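Local coordinates for putative sugar ABC transporter (PDB 5ULB), which probably serves as the periplasmic binding protein of a sugar ABC transporter, holding a methylthioribose-like pentose such as 5-methylseleno-ribofuranose between its two lobes, at residues A220-A223 with L224-G228; D123-S126 with L127-S131. All blocks are in the same frame, centred on the assembly; numbering follows the deposited sequence.

Interaction 1: residues A220-A223 with L224-G228; sequences AYKA and LQENG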
# COMPACT_ATOMS: atom_id res chain seq x y z
N ALA A 220 -9.99 -14.57 -0.81
CA ALA A 220 -10.90 -15.07 -1.87
C ALA A 220 -10.29 -16.18 -2.65
O ALA A 220 -11.02 -17.12 -2.99
CB ALA A 220 -11.27 -13.92 -2.77
N TYR A 221 -9.04 -16.10 -2.97
CA TYR A 221 -8.33 -17.15 -3.70
C TYR A 221 -8.44 -18.52 -2.99
O TYR A 221 -8.78 -19.53 -3.56
CB TYR A 221 -6.87 -16.77 -3.92
CG TYR A 221 -6.09 -17.80 -4.68
CD1 TYR A 221 -5.52 -18.93 -4.02
CD2 TYR A 221 -5.95 -17.76 -6.04
CE1 TYR A 221 -4.89 -19.92 -4.68
CE2 TYR A 221 -5.24 -18.74 -6.71
CZ TYR A 221 -4.72 -19.84 -6.04
OH TYR A 221 -4.11 -20.79 -6.74
N LYS A 222 -8.15 -18.45 -1.66
CA LYS A 222 -8.30 -19.72 -0.86
C LYS A 222 -9.70 -20.22 -0.93
O LYS A 222 -9.90 -21.43 -1.11
CB LYS A 222 -7.90 -19.39 0.57
CG LYS A 222 -7.96 -20.61 1.53
CD LYS A 222 -7.59 -20.13 3.01
CE LYS A 222 -8.02 -21.13 4.12
NZ LYS A 222 -6.99 -22.07 3.94
N ALA A 223 -10.70 -19.36 -0.80
CA ALA A 223 -12.05 -19.83 -0.87
C ALA A 223 -12.35 -20.43 -2.25
O ALA A 223 -13.05 -21.47 -2.34
CB ALA A 223 -13.05 -18.72 -0.60
N LEU A 224 -11.88 -19.81 -3.31
CA LEU A 224 -12.17 -20.39 -4.66
C LEU A 224 -11.57 -21.77 -4.80
O LEU A 224 -12.16 -22.70 -5.35
CB LEU A 224 -11.66 -19.46 -5.80
CG LEU A 224 -12.31 -18.07 -5.86
CD1 LEU A 224 -11.81 -17.34 -7.09
CD2 LEU A 224 -13.80 -18.15 -5.91
N GLN A 225 -10.32 -21.93 -4.36
CA GLN A 225 -9.67 -23.25 -4.47
C GLN A 225 -10.40 -24.26 -3.65
O GLN A 225 -10.73 -25.34 -4.11
CB GLN A 225 -8.23 -23.14 -4.07
CG GLN A 225 -7.32 -22.50 -5.17
CD GLN A 225 -7.07 -23.32 -6.46
OE1 GLN A 225 -7.62 -24.39 -6.63
NE2 GLN A 225 -6.14 -22.84 -7.31
N GLU A 226 -10.65 -23.94 -2.36
CA GLU A 226 -11.17 -24.95 -1.42
C GLU A 226 -12.60 -25.33 -1.74
O GLU A 226 -13.02 -26.43 -1.41
CB GLU A 226 -11.02 -24.47 0.01
CG GLU A 226 -9.63 -24.45 0.41
CD GLU A 226 -9.32 -24.08 1.83
OE1 GLU A 226 -10.26 -23.76 2.54
OE2 GLU A 226 -8.06 -24.03 2.21
N ASN A 227 -13.39 -24.39 -2.31
CA ASN A 227 -14.76 -24.64 -2.66
C ASN A 227 -14.95 -25.12 -4.12
O ASN A 227 -16.08 -25.27 -4.59
CB ASN A 227 -15.64 -23.42 -2.43
CG ASN A 227 -15.82 -23.07 -0.94
OD1 ASN A 227 -16.64 -23.73 -0.30
ND2 ASN A 227 -15.03 -22.17 -0.41
N GLY A 228 -13.86 -25.30 -4.86
CA GLY A 228 -14.00 -25.76 -6.28
C GLY A 228 -14.68 -24.76 -7.17
O GLY A 228 -15.47 -25.13 -8.06
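Leu224 N, Gln225 N and Glu226 N bond back to Ala220 O, Tyr221 O and Lys222 O in regular i to i+4 steps, the last turns of helix 214-226. Side chains one turn apart add to this ladder. Tyr221 and Gln225 run side by side. With CG beside the backbone N (chi1 -77°), Gln225 CG lies 3.6 Å from Tyr221 CE1; the bend at chi2 then turns the amide toward the phenol. Gln225 NE2 donates to Tyr221 OH at 2.9 Å, close to its own amide plane, with amide and ring planes 64° apart. Both groups have further partners in the loop after helix 241-248: Tyr221 OH is hydrogen-bonded to Glu249 OE1 and Gln225 NE2 to Ala250 O. On the exposed side Lys222 NZ forms a salt bridge with Glu226 OE2 at 2.8 Å, on the syn side, somewhat out of the carboxylate plane. The lysine chain is extended until a turn at chi4 brings the ammonium over. Ala223 O takes two bonds, from Asn227 N and Asn227 ND2, each 2.9 Å, on opposite faces of the carbonyl plane. Gly228, with positive phi, closes the helix in a Schellman motif. The helix end is thus held by unlike means: an amide-phenol bond tied to a neighbouring loop, a surface ion pair, and a carbonyl gripped twice by one asparagine.

Interaction 2: residues D123-S126 with L127-S131; sequences DDAS and LTNES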
# COMPACT_ATOMS: atom_id res chain seq x y z
N ASP A 123 -1.98 6.24 -7.17
CA ASP A 123 -3.02 6.74 -8.09
C ASP A 123 -4.15 5.77 -8.04
O ASP A 123 -4.25 4.84 -8.84
CB ASP A 123 -2.41 6.85 -9.52
CG ASP A 123 -3.38 7.43 -10.51
OD1 ASP A 123 -4.60 7.57 -10.20
OD2 ASP A 123 -2.91 7.79 -11.61
N ASP A 124 -5.00 5.94 -7.03
CA ASP A 124 -6.08 4.97 -6.78
C ASP A 124 -7.05 4.86 -7.93
O ASP A 124 -7.58 3.76 -8.18
CB ASP A 124 -6.75 5.34 -5.45
CG ASP A 124 -5.87 5.05 -4.27
OD1 ASP A 124 -5.39 3.91 -4.16
OD2 ASP A 124 -5.62 6.02 -3.50
N ALA A 125 -7.32 5.96 -8.62
CA ALA A 125 -8.20 5.87 -9.84
C ALA A 125 -7.57 4.98 -10.90
O ALA A 125 -8.25 4.16 -11.46
CB ALA A 125 -8.48 7.28 -10.39
N SER A 126 -6.28 5.16 -11.13
CA SER A 126 -5.58 4.28 -12.12
C SER A 126 -5.50 2.80 -11.63
O SER A 126 -5.70 1.88 -12.43
CB SER A 126 -4.20 4.82 -12.38
OG SER A 126 -3.57 4.01 -13.35
N LEU A 127 -5.22 2.60 -10.36
CA LEU A 127 -5.22 1.21 -9.82
C LEU A 127 -6.55 0.56 -10.15
O LEU A 127 -6.60 -0.66 -10.49
CB LEU A 127 -4.99 1.18 -8.31
CG LEU A 127 -3.62 1.60 -7.83
CD1 LEU A 127 -3.58 1.69 -6.30
CD2 LEU A 127 -2.52 0.69 -8.31
N THR A 128 -7.67 1.27 -9.96
CA THR A 128 -8.98 0.77 -10.25
C THR A 128 -9.21 0.57 -11.75
O THR A 128 -9.75 -0.44 -12.16
CB THR A 128 -10.04 1.70 -9.63
OG1 THR A 128 -9.84 1.81 -8.23
CG2 THR A 128 -11.42 1.31 -9.92
N ASN A 129 -8.90 1.63 -12.51
CA ASN A 129 -9.14 1.56 -13.94
C ASN A 129 -8.41 0.40 -14.56
O ASN A 129 -8.92 -0.21 -15.51
CB ASN A 129 -8.82 2.90 -14.58
CG ASN A 129 -9.80 4.02 -14.18
OD1 ASN A 129 -10.89 3.77 -13.79
ND2 ASN A 129 -9.32 5.26 -14.25
N GLU A 130 -7.17 0.12 -14.12
CA GLU A 130 -6.42 -0.96 -14.71
C GLU A 130 -6.86 -2.35 -14.27
O GLU A 130 -6.75 -3.34 -14.96
CB GLU A 130 -4.94 -0.74 -14.48
CG GLU A 130 -4.37 0.47 -15.16
CD GLU A 130 -4.67 0.70 -16.69
OE1 GLU A 130 -4.68 -0.19 -17.43
OE2 GLU A 130 -4.88 1.91 -17.08
N SER A 131 -7.32 -2.48 -13.01
CA SER A 131 -7.68 -3.80 -12.43
C SER A 131 -9.12 -4.13 -12.74
O SER A 131 -9.43 -5.12 -13.45
CB SER A 131 -7.40 -3.83 -10.90
OG SER A 131 -8.11 -2.86 -10.20
O HOH W 1 -4.76 4.20 -15.77
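Leu127 packs back on the start of its own helix, against Asp123 and Asp124. Its CB lies 3.7 Å from Asp124 O. CG, turned beside the backbone N (chi1 -68°), comes to 3.5 Å from Asp123 O. At the tip, CD1 reaches Asp124 OD1 at 3.6 Å. This methyl touches a carboxylate that is already engaged: Asp124 makes salt bridges to Arg158 and Arg159 of helix 154-169, and Arg159 lines the sugar pocket. Leu127 also packs on Ala290, Val258 and Ile237, so it sits between the helix and the sheet. Asp123 is the N-cap of helix 124-138. Its OD1 accepts from Ser126 N at 3.1 Å, and the N-H comes from well above the carboxylate plane. The first full helical bond, Leu127 N to Asp123 O, starts from the same residue. The helix follows strand 118-122 in the periplasmic binding protein fold, and the side chain of Leu127 is about 5 Å from the bound beta sugar. Thr128, one turn after Asp124, places OG1 beside its backbone N (chi1 -58°). OG1 and N both donate to Asp124 O, from opposite faces of the carbonyl plane, with OG1 at 3.0 Å. Ser131 repeats the pattern on Leu127 O, where its OG donates at 2.7 Å, and that hydroxyl also bonds to Trp210. On another side of the helix, a water links Ser126 OG to Glu130 OE2. The water donates to Glu130 OE2 at 2.6 Å.

How the interactions relate
Interaction 2 comes first along the chain and interaction 1 later. Their centres are 25 Å apart, their nearest atoms are about 14 Å apart, and they do not touch. Interaction 2 opens helix 124-138, just after strand 118-122, and lies close to the bound sugar. Interaction 1 closes helix 214-226, between parallel strands 208-211 and 233-237 of a beta-alpha-beta unit, and lies farther out. Side chains of both helices touch strand 233-237, at Leu234 from interaction 1 and at Ile237 from interaction 2. One contact therefore stands beside the ligand site. The other lies at the end of helix 214-226, where the side chain of Ala220 is about 14 Å from the sugar.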